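PDB 2XFD: carbohydrate binding module from Escherichia coli, which binds cellobiose through a calcium ion and probably recognises xylan and related plant polysaccharides. Local coordinates for residues Arg10-Glu16 and Thr58-Gln63; Val51-Asp56 and Leu100-Gly104; Ala76-Asn82 and Ser94-Glu98; Asn3-Ala9 and Val64-Asn70. All coordinates share one frame; numbering follows the deposited sequence. Where two conformers were deposited one is given.

Interaction 1 of 4, residues Arg10-Glu16 and Thr58-Gln63; sequences RGVNGQE and TGRDVQ. With CA (calcium ion), chain C.
Arg60 crosses the side chain of Gln15 at about a right angle and meets its OE1 with the guanidinium edge. NE and NH2 both grip Gln15 OE1, side-on. The NE bond, Arg60 NE to Gln15 OE1, is 2.9 Å long and reaches a lone pair in the amide plane. The donor NH2 instead stands above that plane, and Arg60 NH2 to Gln15 OE1 measures 3.1 Å. Gln15 OE1 lies in the guanidinium plane of Arg60. NH1 of Arg60 goes to Asn55 O.

Glu16 organises the turn. Its chain turns about its CB-CG bond (chi2 86°), and OE2 takes three backbone N-H groups. Asn13 N meets the syn lone pair of Glu16 OE2 at 2.9 Å. Asp61 N, from the facing segment, meets the anti lone pair of Glu16 OE2 at 3.1 Å. Val12 N comes from above the carboxylate plane. A side chain at Gly11 would run into Glu16 OE1. Asn13 OD1 accepts from Gln15 N and closes an Asx turn.

Val12 N also donates across the contact to Asp61 O, at 3.1 Å. Further along, Arg10 NE donates to Gln63 OE1 at 2.8 Å, and the bond is fairly straight at 164°. Water 1 joins Arg10 NH1 to the same oxygen. The backbones of Arg10 and Gln63 form an antiparallel hydrogen-bonded pair.

Arg60 O and Asp61 OD2 each bind the calcium ion, with Asp61 OD2 at 2.3 Å. Asp56 and His101 add further ligands. Gln15 holds the side chain of Arg60, and Glu16 forms a second shell behind the calcium-dependent sugar-binding site of this carbohydrate-binding module.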
# COMPACT_ATOMS: atom_id res chain seq x y z
N ARG A 10 -5.08 -1.58 6.69
CA ARG A 10 -4.92 -1.93 8.09
C ARG A 10 -3.60 -2.63 8.29
O ARG A 10 -3.03 -3.19 7.34
CB ARG A 10 -6.05 -2.86 8.59
CG ARG A 10 -5.96 -4.29 8.11
CD ARG A 10 -7.04 -5.18 8.62
NE ARG A 10 -6.81 -6.59 8.38
CZ ARG A 10 -6.26 -7.44 9.27
NH1 ARG A 10 -6.27 -8.73 9.00
NH2 ARG A 10 -5.72 -6.99 10.39
N GLY A 11 -3.17 -2.64 9.54
CA GLY A 11 -2.13 -3.53 9.99
C GLY A 11 -2.75 -4.71 10.75
O GLY A 11 -3.95 -4.73 11.01
N VAL A 12 -1.88 -5.65 11.07
CA VAL A 12 -2.29 -6.76 11.90
C VAL A 12 -2.03 -6.53 13.39
O VAL A 12 -2.79 -6.99 14.21
CB VAL A 12 -1.70 -8.07 11.41
CG1 VAL A 12 -2.07 -8.39 10.02
CG2 VAL A 12 -0.43 -8.21 11.60
N ASN A 13 -0.98 -5.78 13.74
CA ASN A 13 -0.77 -5.50 15.15
C ASN A 13 -0.85 -4.03 15.55
O ASN A 13 -0.86 -3.76 16.75
CB ASN A 13 0.51 -6.15 15.72
CG ASN A 13 1.76 -5.39 15.43
OD1 ASN A 13 1.81 -4.36 14.74
ND2 ASN A 13 2.84 -5.91 15.98
N GLY A 14 -1.00 -3.11 14.62
CA GLY A 14 -1.17 -1.72 14.93
C GLY A 14 0.08 -0.89 15.05
O GLY A 14 0.01 0.29 15.44
N GLN A 15 1.23 -1.47 14.72
CA GLN A 15 2.48 -0.77 14.70
C GLN A 15 2.98 -0.51 13.26
O GLN A 15 4.00 0.15 13.08
CB GLN A 15 3.55 -1.56 15.43
CG GLN A 15 3.27 -1.81 16.85
CD GLN A 15 4.19 -2.90 17.46
OE1 GLN A 15 4.99 -3.60 16.74
NE2 GLN A 15 3.94 -3.18 18.72
N GLU A 16 2.27 -1.04 12.26
CA GLU A 16 2.72 -0.98 10.92
C GLU A 16 2.70 0.43 10.38
O GLU A 16 1.77 1.22 10.61
CB GLU A 16 1.89 -1.89 10.02
CG GLU A 16 1.97 -3.35 10.41
CD GLU A 16 1.01 -3.84 11.47
OE1 GLU A 16 0.31 -3.01 12.11
OE2 GLU A 16 0.94 -5.12 11.66
N THR A 58 8.63 -8.91 13.35
CA THR A 58 7.79 -9.91 13.93
C THR A 58 6.41 -9.38 14.24
O THR A 58 6.28 -8.35 14.89
CB THR A 58 8.46 -10.42 15.27
OG1 THR A 58 9.69 -10.98 14.89
CG2 THR A 58 7.53 -11.44 15.96
N GLY A 59 5.36 -10.08 13.83
CA GLY A 59 3.98 -9.72 14.16
C GLY A 59 3.35 -8.64 13.31
O GLY A 59 2.17 -8.33 13.52
N ARG A 60 4.12 -8.05 12.39
CA ARG A 60 3.64 -6.93 11.59
C ARG A 60 3.44 -7.32 10.11
O ARG A 60 4.35 -7.89 9.50
CB ARG A 60 4.65 -5.82 11.59
CG ARG A 60 4.96 -5.19 12.95
CD ARG A 60 5.91 -4.04 12.81
NE ARG A 60 6.32 -3.53 14.11
CZ ARG A 60 7.34 -2.74 14.34
NH1 ARG A 60 8.15 -2.36 13.38
NH2 ARG A 60 7.59 -2.36 15.58
N ASP A 61 2.26 -7.02 9.59
CA ASP A 61 1.87 -7.24 8.20
C ASP A 61 0.81 -6.18 7.86
O ASP A 61 0.12 -5.69 8.76
CB ASP A 61 1.24 -8.64 8.01
CG ASP A 61 2.17 -9.78 8.24
OD1 ASP A 61 1.74 -10.73 8.97
OD2 ASP A 61 3.27 -9.78 7.69
N VAL A 62 0.67 -5.88 6.56
CA VAL A 62 -0.30 -4.88 6.10
C VAL A 62 -1.27 -5.50 5.12
O VAL A 62 -0.87 -6.28 4.23
CB VAL A 62 0.43 -3.71 5.47
CG1 VAL A 62 -0.53 -2.75 4.77
CG2 VAL A 62 1.28 -2.96 6.53
N GLN A 63 -2.54 -5.15 5.24
CA GLN A 63 -3.59 -5.50 4.27
C GLN A 63 -4.11 -4.17 3.71
O GLN A 63 -4.69 -3.38 4.44
CB GLN A 63 -4.68 -6.33 4.89
CG GLN A 63 -5.68 -6.87 3.90
CD GLN A 63 -6.89 -7.53 4.51
OE1 GLN A 63 -7.12 -7.50 5.71
NE2 GLN A 63 -7.64 -8.17 3.72
CA CA C . 5.54 -9.44 8.16
O HOH W 1 -8.00 -10.16 7.22
O HOH W 2 5.91 -10.42 10.30

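Interaction 2 of 4, residues Val51-Asp56 and Leu100-Gly104; sequences VAFTND and LHCNG. With CA (calcium ion), chain C; BGC (beta-D-glucopyranose), chain B; BGC (beta-D-glucopyranose), chain D.
Phe53 presents the edge of its ring to the backbone of His101, whose carbonyl oxygen lies in the ring plane, 3.7 Å from Phe53 CE2. CG of Phe53 sits anti to the backbone N (chi1 173°), which carries the ring against the Leu100-Cys102 bend, where CD2 meets Leu100 O and Cys102 O. Leu100 comes alongside, its CD1 3.9 Å from Phe53 CB. The strand end is fixed by two backbone bonds. Phe53 N gives to Gly104 O at 2.8 Å, and Gly104 N returns a bond to Phe53 O.

The carboxylate of Asp56 reaches the same bend. Asp56 OD1 binds the calcium ion at 2.4 Å and His101 O binds it at 2.3 Å. The other oxygen, Asp56 OD2, lies 2.6 Å from O3 of the first glucose. Water 3 donates to Asp56 OD2 and accepts from Asn103 N, tying the two segments together.

The imidazole of His101 turns from the metal to the second glucose, whose O6 stands 3.4 Å above the ring plane, toward its rim. The ring also lies nearly parallel to that of Trp99. With an alanine here, O6 and C6 of that glucose would probably lose the imidazole face beside them.

The first glucose gives O2 and O3 to the calcium, and Arg60, Asp61 and water 2 complete the shell. This is direct metal coordination of a sugar diol, the calcium-dependent glycan site of the module.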
# COMPACT_ATOMS: atom_id res chain seq x y z
N VAL A 51 1.88 2.06 -2.64
CA VAL A 51 1.67 2.00 -1.20
C VAL A 51 2.69 1.02 -0.67
O VAL A 51 2.70 -0.15 -1.04
CB VAL A 51 0.27 1.58 -0.81
CG1 VAL A 51 0.15 1.44 0.67
CG2 VAL A 51 -0.74 2.56 -1.36
N ALA A 52 3.62 1.53 0.16
CA ALA A 52 4.76 0.77 0.64
C ALA A 52 4.68 0.53 2.11
O ALA A 52 4.43 1.43 2.90
CB ALA A 52 6.06 1.52 0.37
N PHE A 53 4.96 -0.69 2.53
CA PHE A 53 5.11 -1.10 3.94
C PHE A 53 6.62 -1.05 4.22
O PHE A 53 7.39 -1.62 3.48
CB PHE A 53 4.58 -2.52 4.09
CG PHE A 53 4.78 -3.22 5.42
CD1 PHE A 53 4.73 -2.57 6.66
CD2 PHE A 53 4.89 -4.58 5.42
CE1 PHE A 53 4.84 -3.27 7.85
CE2 PHE A 53 4.98 -5.30 6.59
CZ PHE A 53 4.93 -4.66 7.81
N THR A 54 7.01 -0.34 5.29
CA THR A 54 8.42 0.01 5.48
C THR A 54 9.01 -0.49 6.80
O THR A 54 10.22 -0.35 6.94
CB THR A 54 8.58 1.52 5.40
OG1 THR A 54 7.86 2.14 6.46
CG2 THR A 54 8.11 2.09 4.07
N ASN A 55 8.23 -0.99 7.75
CA ASN A 55 8.74 -1.37 9.06
C ASN A 55 8.41 -2.78 9.46
O ASN A 55 8.06 -3.06 10.61
CB ASN A 55 8.36 -0.32 10.12
CG ASN A 55 6.90 -0.35 10.45
OD1 ASN A 55 6.09 -0.83 9.63
ND2 ASN A 55 6.51 0.15 11.62
N ASP A 56 8.49 -3.69 8.52
CA ASP A 56 8.25 -5.09 8.79
C ASP A 56 9.12 -5.55 9.98
O ASP A 56 10.28 -5.13 10.13
CB ASP A 56 8.57 -5.93 7.56
CG ASP A 56 8.16 -7.35 7.70
OD1 ASP A 56 7.15 -7.63 8.38
OD2 ASP A 56 8.83 -8.20 7.08
N LEU A 100 0.83 -7.08 2.16
CA LEU A 100 2.26 -6.80 2.23
C LEU A 100 2.75 -7.46 3.49
O LEU A 100 2.56 -6.96 4.61
CB LEU A 100 2.56 -5.31 2.23
CG LEU A 100 2.19 -4.56 0.94
CD1 LEU A 100 2.14 -3.07 1.16
CD2 LEU A 100 3.16 -4.97 -0.18
N HIS A 101 3.39 -8.61 3.34
CA HIS A 101 3.98 -9.37 4.49
C HIS A 101 5.38 -8.90 4.77
O HIS A 101 5.83 -8.81 5.94
CB HIS A 101 3.95 -10.85 4.19
CG HIS A 101 2.59 -11.39 3.96
ND1 HIS A 101 1.61 -11.64 4.92
CD2 HIS A 101 2.07 -11.78 2.79
CE1 HIS A 101 0.56 -12.18 4.32
NE2 HIS A 101 0.82 -12.25 3.03
N CYS A 102 6.13 -8.67 3.73
CA CYS A 102 7.50 -8.17 3.79
C CYS A 102 7.47 -6.66 3.50
O CYS A 102 6.52 -6.18 2.87
CB CYS A 102 8.37 -8.86 2.74
SG CYS A 102 8.22 -10.64 2.70
N ASN A 103 8.55 -5.98 3.83
CA ASN A 103 8.74 -4.66 3.30
C ASN A 103 8.63 -4.70 1.76
O ASN A 103 9.19 -5.61 1.15
CB ASN A 103 10.07 -4.03 3.71
CG ASN A 103 10.13 -3.65 5.16
OD1 ASN A 103 9.11 -3.28 5.76
ND2 ASN A 103 11.32 -3.75 5.72
N GLY A 104 7.93 -3.76 1.15
CA GLY A 104 7.67 -3.81 -0.23
C GLY A 104 6.46 -2.95 -0.53
O GLY A 104 5.99 -2.22 0.36
CA CA C . 5.54 -9.44 8.16
C2 BGC B . 6.71 -12.52 7.35
C3 BGC B . 7.77 -11.55 6.86
C4 BGC B . 9.17 -12.19 6.84
C5 BGC B . 9.09 -13.46 6.01
C6 BGC B . 10.39 -14.27 5.83
C1 BGC B . 6.78 -13.81 6.57
O2 BGC B . 5.44 -11.84 7.29
O3 BGC B . 7.76 -10.43 7.76
O4 BGC B . 10.10 -11.34 6.23
O5 BGC B . 8.11 -14.29 6.57
O6 BGC B . 10.79 -14.68 7.13
C2 BGC D . 5.78 -18.30 6.47
C3 BGC D . 6.31 -16.99 6.99
C4 BGC D . 5.60 -15.79 6.37
C5 BGC D . 4.14 -16.02 6.40
C6 BGC D . 3.46 -14.86 5.76
C1 BGC D . 4.27 -18.29 6.61
O1 BGC D . 3.62 -19.50 6.29
O2 BGC D . 6.39 -19.39 7.14
O3 BGC D . 7.71 -16.89 6.77
O4 BGC D . 5.86 -14.74 7.16
O5 BGC D . 3.82 -17.27 5.75
O6 BGC D . 2.08 -15.08 5.74
O HOH W 3 10.61 -7.46 5.23
O HOH W 2 5.91 -10.42 10.30

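Interaction 3 of 4, residues Ala76-Asn82 and Ser94-Glu98; sequences AENQSVN and SGNSE. With CA (calcium ion), chain E; GOL (glycerol), chain F.
Glu77 and Glu98 run side by side in the same direction and meet at a calcium ion, their carboxylate planes turned 85° apart. Glu77 chelates with both oxygens, and its OE2 lies 2.5 Å from the metal. Glu98 uses one oxygen, OE2, at 2.3 Å from the calcium. Glu98 OE1 accepts from Gln63 NE2, which steadies that carboxylate. The turn of Glu77 about CB-CG (chi2 -89°) brings its oxygens round to the metal. The shared cation probably offsets the repulsion between the two acids.

Direct hydrogen bonds join the loops. Asn96 ND2 reaches Glu77 O at 3.0 Å, the carbonyl oxygen lying in its amide plane. Asn96 N gives to Gln79 O at 2.9 Å. Asn82 is extended, with CG anti to the backbone N (chi1 -179°). Its ND2 meets Ser97 O at 3.0 Å from above the carbonyl plane. Asn82 also bonds to Trp99 O through ND2, and its OD1 accepts from Gly84 N and Val85 N. A leucine in its place is likely to leave those two N-H groups and the Ser97 carbonyl without their mates.

Waters fill in between. Water 4 accepts from Ser97 N and sits 2.9 Å from both Ala76 O and Gln79 O. Water 5 links Asn78 O to Asn96 ND2.

Close backbone packing is seen at Gly95, whose CA touches Ser80 O at 3.3 Å. A side chain there would strike that oxygen. Asp65, Gln75 and water 6 complete the calcium shell. The arrangement is a second calcium site that pins two surface loops together, apart from the bound sugar.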
# COMPACT_ATOMS: atom_id res chain seq x y z
N ALA A 76 -6.38 -3.23 -4.52
CA ALA A 76 -5.00 -3.74 -4.40
C ALA A 76 -4.80 -5.06 -5.09
O ALA A 76 -3.78 -5.29 -5.74
CB ALA A 76 -4.63 -3.79 -2.92
N GLU A 77 -5.78 -5.96 -4.95
CA GLU A 77 -5.73 -7.29 -5.52
C GLU A 77 -5.83 -7.31 -7.04
O GLU A 77 -5.57 -8.33 -7.65
CB GLU A 77 -6.80 -8.20 -4.88
CG GLU A 77 -8.26 -7.76 -5.09
CD GLU A 77 -8.79 -6.82 -4.04
OE1 GLU A 77 -9.99 -6.93 -3.69
OE2 GLU A 77 -8.06 -5.91 -3.57
N ASN A 78 -6.21 -6.17 -7.64
CA ASN A 78 -6.22 -6.04 -9.10
C ASN A 78 -4.90 -5.52 -9.66
O ASN A 78 -4.81 -5.36 -10.87
CB ASN A 78 -7.41 -5.16 -9.55
CG ASN A 78 -8.75 -5.81 -9.28
OD1 ASN A 78 -8.83 -7.01 -8.98
ND2 ASN A 78 -9.81 -5.06 -9.39
N GLN A 79 -3.91 -5.31 -8.83
CA GLN A 79 -2.63 -4.78 -9.27
C GLN A 79 -1.64 -5.90 -9.49
O GLN A 79 -1.43 -6.74 -8.60
CB GLN A 79 -2.09 -3.75 -8.29
CG GLN A 79 -3.04 -2.66 -7.89
CD GLN A 79 -3.74 -1.98 -9.06
OE1 GLN A 79 -5.05 -1.87 -9.01
NE2 GLN A 79 -3.09 -1.58 -10.01
N SER A 80 -1.01 -5.91 -10.62
CA SER A 80 -0.09 -6.97 -10.97
C SER A 80 1.21 -6.99 -10.19
O SER A 80 1.83 -8.06 -10.07
CB SER A 80 0.24 -6.92 -12.46
OG SER A 80 0.85 -5.68 -12.77
N VAL A 81 1.64 -5.85 -9.71
CA VAL A 81 2.91 -5.71 -9.01
C VAL A 81 2.72 -5.47 -7.49
O VAL A 81 2.13 -4.47 -7.07
CB VAL A 81 3.77 -4.61 -9.62
CG1 VAL A 81 5.11 -4.44 -8.80
CG2 VAL A 81 4.03 -4.97 -11.08
N ASN A 82 3.20 -6.44 -6.72
CA ASN A 82 3.18 -6.45 -5.26
C ASN A 82 4.46 -7.09 -4.79
O ASN A 82 4.65 -8.30 -4.91
CB ASN A 82 1.95 -7.20 -4.76
CG ASN A 82 1.88 -7.21 -3.23
OD1 ASN A 82 2.93 -7.21 -2.60
ND2 ASN A 82 0.68 -7.31 -2.66
N SER A 94 4.38 -13.37 -6.15
CA SER A 94 3.31 -13.21 -7.10
C SER A 94 2.77 -11.79 -6.97
O SER A 94 3.27 -11.03 -6.13
CB SER A 94 2.33 -14.22 -6.71
OG SER A 94 1.46 -14.38 -7.74
N GLY A 95 1.77 -11.48 -7.73
CA GLY A 95 1.06 -10.22 -7.71
C GLY A 95 -0.34 -10.41 -7.22
O GLY A 95 -0.70 -11.41 -6.63
N ASN A 96 -1.16 -9.39 -7.47
CA ASN A 96 -2.57 -9.49 -7.26
C ASN A 96 -2.91 -9.92 -5.84
O ASN A 96 -3.61 -10.87 -5.61
CB ASN A 96 -3.25 -10.39 -8.31
CG ASN A 96 -3.08 -9.86 -9.70
OD1 ASN A 96 -2.11 -10.19 -10.41
ND2 ASN A 96 -3.96 -8.96 -10.09
N SER A 97 -2.45 -9.15 -4.87
CA SER A 97 -2.77 -9.42 -3.46
C SER A 97 -2.95 -8.07 -2.72
O SER A 97 -2.27 -7.09 -3.00
CB SER A 97 -1.66 -10.19 -2.80
OG SER A 97 -1.92 -10.41 -1.43
N GLU A 98 -3.86 -8.10 -1.75
CA GLU A 98 -3.99 -7.05 -0.76
C GLU A 98 -2.86 -6.98 0.21
O GLU A 98 -2.71 -5.99 0.93
CB GLU A 98 -5.30 -7.21 -0.00
CG GLU A 98 -6.52 -7.02 -0.86
CD GLU A 98 -7.84 -7.13 -0.12
OE1 GLU A 98 -7.91 -7.96 0.82
OE2 GLU A 98 -8.81 -6.45 -0.48
CA CA E . -9.80 -5.04 -2.06
C1 GOL F . 5.40 -9.02 -9.76
O1 GOL F . 4.13 -9.57 -10.17
C2 GOL F . 5.55 -9.31 -8.29
O2 GOL F . 4.48 -8.82 -7.63
C3 GOL F . 6.91 -8.81 -7.66
O3 GOL F . 7.90 -9.72 -8.11
O HOH W 4 -1.23 -6.63 -5.75
O HOH W 5 -3.73 -7.48 -12.64
O HOH W 6 -12.01 -5.82 -1.68

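Interaction 4 of 4, residues Asn3-Ala9 and Val64-Asn70; sequences NSITVRA and VDYIVVN. With CA (calcium ion), chain E.
A beta bulge interrupts the pairing where Arg8 faces both Asp65 and Tyr66. Arg8 N gives to Tyr66 O at 3.0 Å, while Arg8 O takes Asp65 N at 2.8 Å. Beyond the bulge the register has shifted by one, and Ala9 pairs with Val64. At the bulge Asp65 binds a calcium ion through both its backbone O and its OD1, the latter at 2.3 Å.

Arg8 crosses the face of the Tyr66 ring. Its CB sits over one face, 3.9 Å from the Tyr66 ring centroid, in a CH-pi contact. CD of Arg8 then comes 3.2 Å from Tyr66 OH, and the guanidinium is turned only 18° from the ring plane. Arg8 CG lies anti to the backbone N (chi1 -176°), which takes the chain over the tyrosine ring. Water 7 accepts from Arg8 NE and donates to Asp65 OD2. NH2 of Arg8 forms a salt bridge with Asp38.

Ile5, Val7 and Ala9 share the other face of the sheet with Val64, Ile67 and Val69. Here Val7 CG2 touches Ile67 CG2 at 4.0 Å. At the far end the Asn70 amide closes the pairing with two hydrogen bonds: its ND2 gives to Asn3 OD1, and its OD1 accepts from Ser4 N at 2.9 Å.

The chemistry is thus split by face. One face is wholly aliphatic and turns into the protein core; the other mixes Thr6, Arg8 and Tyr66 with Val68, beside the metal.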
# COMPACT_ATOMS: atom_id res chain seq x y z
N ASN A 3 -4.31 16.33 -7.20
CA ASN A 3 -4.91 15.00 -7.09
C ASN A 3 -5.20 14.64 -5.70
O ASN A 3 -4.52 15.14 -4.76
CB ASN A 3 -3.91 14.04 -7.72
CG ASN A 3 -3.65 14.45 -9.16
OD1 ASN A 3 -4.55 14.44 -9.96
ND2 ASN A 3 -2.38 14.80 -9.48
N SER A 4 -6.21 13.84 -5.49
CA SER A 4 -6.59 13.31 -4.18
C SER A 4 -6.48 11.81 -4.20
O SER A 4 -6.99 11.17 -5.11
CB SER A 4 -8.03 13.76 -3.84
OG SER A 4 -8.33 13.36 -2.52
N ILE A 5 -5.81 11.27 -3.19
CA ILE A 5 -5.64 9.84 -3.08
C ILE A 5 -6.03 9.39 -1.69
O ILE A 5 -5.53 9.93 -0.68
CB ILE A 5 -4.16 9.39 -3.38
CG1 ILE A 5 -3.78 9.83 -4.76
CG2 ILE A 5 -4.06 7.88 -3.20
CD1 ILE A 5 -2.28 9.66 -5.07
N THR A 6 -6.91 8.42 -1.59
CA THR A 6 -7.31 7.79 -0.33
C THR A 6 -6.80 6.34 -0.31
O THR A 6 -7.01 5.63 -1.30
CB THR A 6 -8.79 7.83 -0.10
OG1 THR A 6 -9.22 9.17 -0.02
CG2 THR A 6 -9.25 7.08 1.12
N VAL A 7 -6.11 5.94 0.74
CA VAL A 7 -5.67 4.59 0.95
C VAL A 7 -6.57 3.96 2.01
O VAL A 7 -6.72 4.52 3.09
CB VAL A 7 -4.20 4.57 1.38
CG1 VAL A 7 -3.72 3.14 1.67
CG2 VAL A 7 -3.34 5.25 0.37
N ARG A 8 -7.14 2.78 1.73
CA ARG A 8 -7.90 2.03 2.73
C ARG A 8 -7.04 0.81 3.11
O ARG A 8 -6.78 -0.04 2.28
CB ARG A 8 -9.25 1.59 2.17
CG ARG A 8 -10.05 0.88 3.26
CD ARG A 8 -11.44 1.00 3.21
NE ARG A 8 -12.18 0.52 4.33
CZ ARG A 8 -12.71 1.21 5.35
NH1 ARG A 8 -13.47 0.55 6.21
NH2 ARG A 8 -12.46 2.49 5.55
N ALA A 9 -6.59 0.76 4.37
CA ALA A 9 -5.64 -0.25 4.79
C ALA A 9 -5.71 -0.48 6.28
O ALA A 9 -6.26 0.35 7.03
CB ALA A 9 -4.26 0.14 4.38
N VAL A 64 -3.94 -3.97 2.40
CA VAL A 64 -4.46 -2.81 1.68
C VAL A 64 -5.66 -3.25 0.91
O VAL A 64 -5.59 -4.10 0.06
CB VAL A 64 -3.35 -2.23 0.71
CG1 VAL A 64 -3.92 -0.99 0.03
CG2 VAL A 64 -2.07 -1.97 1.40
N ASP A 65 -6.80 -2.68 1.24
CA ASP A 65 -8.02 -3.01 0.51
C ASP A 65 -7.98 -2.46 -0.92
O ASP A 65 -8.16 -3.20 -1.92
CB ASP A 65 -9.28 -2.54 1.26
CG ASP A 65 -10.57 -3.12 0.75
OD1 ASP A 65 -10.58 -3.78 -0.28
OD2 ASP A 65 -11.61 -2.89 1.42
N TYR A 66 -7.75 -1.18 -1.03
CA TYR A 66 -7.83 -0.43 -2.25
C TYR A 66 -7.25 0.95 -2.00
O TYR A 66 -7.05 1.37 -0.86
CB TYR A 66 -9.27 -0.35 -2.84
CG TYR A 66 -10.28 0.27 -1.89
CD1 TYR A 66 -10.34 1.61 -1.66
CD2 TYR A 66 -11.22 -0.52 -1.26
CE1 TYR A 66 -11.32 2.18 -0.84
CE2 TYR A 66 -12.17 0.02 -0.43
CZ TYR A 66 -12.20 1.37 -0.22
OH TYR A 66 -13.17 1.90 0.64
N ILE A 67 -7.05 1.68 -3.10
CA ILE A 67 -6.91 3.11 -3.05
C ILE A 67 -8.01 3.72 -3.91
O ILE A 67 -8.63 3.07 -4.74
CB ILE A 67 -5.50 3.64 -3.48
CG1 ILE A 67 -5.28 3.53 -4.97
CG2 ILE A 67 -4.45 2.91 -2.68
CD1 ILE A 67 -3.99 4.17 -5.41
N VAL A 68 -8.24 5.04 -3.73
CA VAL A 68 -9.13 5.81 -4.54
C VAL A 68 -8.33 7.01 -5.07
O VAL A 68 -7.73 7.73 -4.28
CB VAL A 68 -10.36 6.32 -3.74
CG1 VAL A 68 -11.37 6.95 -4.70
CG2 VAL A 68 -10.98 5.20 -2.93
N VAL A 69 -8.30 7.18 -6.37
CA VAL A 69 -7.53 8.23 -7.03
C VAL A 69 -8.49 9.14 -7.75
O VAL A 69 -9.09 8.72 -8.75
CB VAL A 69 -6.49 7.64 -7.99
CG1 VAL A 69 -5.66 8.77 -8.59
CG2 VAL A 69 -5.63 6.60 -7.33
N ASN A 70 -8.71 10.36 -7.29
CA ASN A 70 -9.64 11.27 -7.91
C ASN A 70 -10.98 10.59 -8.17
O ASN A 70 -11.63 10.77 -9.22
CB ASN A 70 -9.05 11.89 -9.19
CG ASN A 70 -7.80 12.69 -8.93
OD1 ASN A 70 -7.76 13.40 -7.90
ND2 ASN A 70 -6.81 12.62 -9.83
CA CA E . -9.80 -5.04 -2.06
O HOH W 7 -12.58 -2.19 3.76
O HOH W 6 -12.01 -5.82 -1.68

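Interactions 1 and 4 hold the same two strands, 4-11 and 62-69. Interaction 4 is antiparallel pairing broken by one bulge, with an aliphatic face. Interaction 1 is where the strands end and side chains take over the bonding. Interactions 1 and 2 share the sugar-binding calcium and water 2, and Val62 packs on Phe53 between them. Interactions 3 and 4 share the other calcium and water 6. Interactions 1, 2 and 4 are partly buried, whereas interaction 3 is a surface contact of loops, relying on amides, waters and metal. Interactions 2 and 4 meet in the core, where Val51 touches Val7, Val64 and Ile67. Gln63 and Glu98 link interactions 1 and 3.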